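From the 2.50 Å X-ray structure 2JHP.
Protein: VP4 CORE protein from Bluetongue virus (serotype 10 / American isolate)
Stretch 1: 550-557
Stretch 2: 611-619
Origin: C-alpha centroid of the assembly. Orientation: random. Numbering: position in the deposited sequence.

Stretch 1 550-557: DLSGHLYV
Stretch 2 (611-619) VRNDLIAAL

Two helical segments of one chain lie side by side and run in roughly the same direction. Their axes approach to 8.2 Å and cross at -30°, and both helices continue beyond the stretches. Build 551-557 and 612-619 with phi near -65° and psi near -40°, and give Asp-550, ahead of the first helix, a psi of 17°. The register is set by two close passages one helical turn apart: the CA of Ser-552 lies 5.1 Å from the CA of Asp-614, and the CA of Tyr-556 lies 5.1 Å from the CA of Ala-618. Each close pair sets one short side chain, Ser-552 or Ala-618, beside a larger residue, Asp-614 or Tyr-556, whose bulk lies off the line between the two CA atoms.

Ser-552, chi1 p, aims its CA-to-CB bond toward the other helix. Its CB sits 3.3 Å from Asp-614 O and 3.8 Å from Asp-614 CB, so the short side chain rests almost on the neighbouring backbone. The methyl of Ala-618 returns the favour: its CB lies 3.4 Å from Ser-552 O and 4.3 Å from Tyr-556 CB, a small bump settled against the turn that joins these two residues. Both carbonyls stay engaged in their own helices, Ser-552 O accepting from Tyr-556 N at 3.1 Å and Asp-614 O from Ala-618 N at 3.0 Å. No hydrogen bond crosses the interface; shape and apolar contact carry it.

Leu-555 (chi1 t, chi2 p) is the large knob. It points toward stretch 2, where its CD2 reaches Ala-618 CB at 3.9 Å, Leu-615 O at 3.9 Å and Leu-619 CD2 at 3.6 Å, filling the hollow these three residues leave. Leu-619 starts away from stretch 1, but with chi1 at -95° and chi2 at -39° its end comes nearer. Leu-615 (m, t) likewise begins sideways and brings its end closer, placing CD2 3.9 Å from Leu-551 CD2 and 4.4 Å from Leu-555 CD2, between successive leucines of the facing helix.

At the N-terminal end, Leu-551, with chi1 off-well at -139° and chi2 t, extends the apolar seam: its CD1 lies 4.1 Å from CG1 of Val-611, whose chi1 is t. Asp-614 (chi1 m) accepts a weak hydrogen bond at OD1 from Val-611 N, 3.2 Å away, within its own stretch.

Tyr-556 (chi1 t, chi2 91°) sends its CA-to-CB bond sideways. Its ring edge faces Ala-618 O, with CD1 4.1 Å from that oxygen. Read as a pattern, Ser-552 and Ala-618 put small groups against the facing backbone, while the leucines fill the space alongside.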

# COMPACT_ATOMS: atom_id res chain seq x y z
N ASP A 550 -31.81 19.82 16.46
CA ASP A 550 -31.03 18.60 16.68
C ASP A 550 -29.71 18.67 15.92
O ASP A 550 -29.03 17.65 15.71
CB ASP A 550 -31.85 17.37 16.27
CG ASP A 550 -31.36 16.09 16.93
OD1 ASP A 550 -31.49 15.97 18.17
OD2 ASP A 550 -30.86 15.20 16.21
N LEU A 551 -29.34 19.88 15.50
CA LEU A 551 -28.07 20.11 14.81
C LEU A 551 -26.89 20.08 15.80
O LEU A 551 -25.79 19.65 15.45
CB LEU A 551 -28.11 21.43 14.04
CG LEU A 551 -27.47 21.46 12.65
CD1 LEU A 551 -28.12 22.55 11.79
CD2 LEU A 551 -25.96 21.65 12.70
N SER A 552 -27.15 20.53 17.03
CA SER A 552 -26.18 20.45 18.14
C SER A 552 -26.05 19.02 18.68
O SER A 552 -24.94 18.56 18.98
CB SER A 552 -26.58 21.40 19.28
OG SER A 552 -27.77 20.97 19.95
N GLY A 553 -27.19 18.33 18.80
CA GLY A 553 -27.23 16.91 19.21
C GLY A 553 -26.51 16.03 18.20
O GLY A 553 -25.87 15.04 18.56
N HIS A 554 -26.63 16.41 16.94
CA HIS A 554 -25.95 15.76 15.83
C HIS A 554 -24.44 15.77 16.02
O HIS A 554 -23.78 14.78 15.76
CB HIS A 554 -26.31 16.48 14.54
CG HIS A 554 -25.85 15.79 13.30
ND1 HIS A 554 -24.52 15.65 12.98
CD2 HIS A 554 -26.55 15.21 12.30
CE1 HIS A 554 -24.41 15.00 11.84
NE2 HIS A 554 -25.62 14.72 11.40
N LEU A 555 -23.90 16.90 16.47
CA LEU A 555 -22.44 17.04 16.64
C LEU A 555 -21.95 16.29 17.88
O LEU A 555 -20.89 15.65 17.86
CB LEU A 555 -22.03 18.52 16.72
CG LEU A 555 -20.52 18.81 16.65
CD1 LEU A 555 -19.93 18.46 15.28
CD2 LEU A 555 -20.25 20.26 16.98
N TYR A 556 -22.72 16.41 18.96
CA TYR A 556 -22.38 15.81 20.24
C TYR A 556 -22.39 14.29 20.11
O TYR A 556 -21.50 13.62 20.64
CB TYR A 556 -23.35 16.29 21.32
CG TYR A 556 -23.23 15.54 22.63
CD1 TYR A 556 -22.37 15.98 23.64
CD2 TYR A 556 -23.96 14.36 22.85
CE1 TYR A 556 -22.26 15.28 24.84
CE2 TYR A 556 -23.85 13.65 24.03
CZ TYR A 556 -23.01 14.10 25.03
OH TYR A 556 -22.92 13.38 26.20
N VAL A 557 -23.38 13.76 19.39
CA VAL A 557 -23.48 12.32 19.21
C VAL A 557 -22.36 11.79 18.31
O VAL A 557 -21.69 10.82 18.68
CB VAL A 557 -24.89 11.88 18.74
CG1 VAL A 557 -24.88 10.44 18.26
CG2 VAL A 557 -25.91 12.03 19.89
N VAL A 611 -27.33 28.98 15.48
CA VAL A 611 -26.69 27.74 15.04
C VAL A 611 -25.24 27.66 15.53
O VAL A 611 -24.82 26.62 16.03
CB VAL A 611 -26.76 27.55 13.50
CG1 VAL A 611 -26.56 26.09 13.14
CG2 VAL A 611 -28.10 28.01 12.96
N ARG A 612 -24.49 28.76 15.38
CA ARG A 612 -23.12 28.87 15.92
C ARG A 612 -23.06 28.62 17.43
O ARG A 612 -22.16 27.94 17.92
CB ARG A 612 -22.52 30.25 15.59
CG ARG A 612 -21.89 30.33 14.21
CD ARG A 612 -21.29 31.70 13.91
NE ARG A 612 -22.32 32.68 13.53
CZ ARG A 612 -22.11 33.73 12.73
NH1 ARG A 612 -20.91 33.93 12.18
NH2 ARG A 612 -23.10 34.56 12.45
N ASN A 613 -24.04 29.17 18.15
CA ASN A 613 -24.18 28.97 19.59
C ASN A 613 -24.57 27.53 19.96
O ASN A 613 -24.29 27.07 21.07
CB ASN A 613 -25.21 29.96 20.14
CG ASN A 613 -25.14 31.30 19.44
OD1 ASN A 613 -25.94 31.58 18.54
ND2 ASN A 613 -24.17 32.12 19.83
N ASP A 614 -25.21 26.84 19.03
CA ASP A 614 -25.60 25.44 19.20
C ASP A 614 -24.38 24.54 19.07
O ASP A 614 -24.17 23.64 19.88
CB ASP A 614 -26.66 25.04 18.16
CG ASP A 614 -27.89 25.93 18.22
OD1 ASP A 614 -27.77 27.16 18.02
OD2 ASP A 614 -28.99 25.39 18.48
N LEU A 615 -23.57 24.81 18.05
CA LEU A 615 -22.34 24.07 17.84
C LEU A 615 -21.35 24.24 18.99
O LEU A 615 -20.72 23.27 19.41
CB LEU A 615 -21.70 24.45 16.49
CG LEU A 615 -22.54 24.30 15.21
CD1 LEU A 615 -21.69 24.63 13.98
CD2 LEU A 615 -23.18 22.92 15.06
N ILE A 616 -21.24 25.45 19.54
CA ILE A 616 -20.35 25.67 20.68
C ILE A 616 -20.87 24.99 21.96
O ILE A 616 -20.07 24.52 22.78
CB ILE A 616 -19.99 27.18 20.93
CG1 ILE A 616 -21.22 28.02 21.28
CG2 ILE A 616 -19.27 27.76 19.73
CD1 ILE A 616 -21.45 28.21 22.77
N ALA A 617 -22.20 24.93 22.10
CA ALA A 617 -22.85 24.19 23.18
C ALA A 617 -22.51 22.70 23.12
O ALA A 617 -22.25 22.07 24.15
CB ALA A 617 -24.37 24.40 23.16
N ALA A 618 -22.51 22.14 21.90
CA ALA A 618 -22.16 20.74 21.71
C ALA A 618 -20.72 20.49 22.16
O ALA A 618 -20.47 19.56 22.94
CB ALA A 618 -22.35 20.32 20.25
N LEU A 619 -19.80 21.34 21.69
CA LEU A 619 -18.37 21.20 22.00
C LEU A 619 -18.09 21.31 23.50
O LEU A 619 -17.29 20.54 24.04
CB LEU A 619 -17.52 22.23 21.23
CG LEU A 619 -16.83 21.94 19.88
CD1 LEU A 619 -16.22 20.54 19.79
CD2 LEU A 619 -17.74 22.20 18.68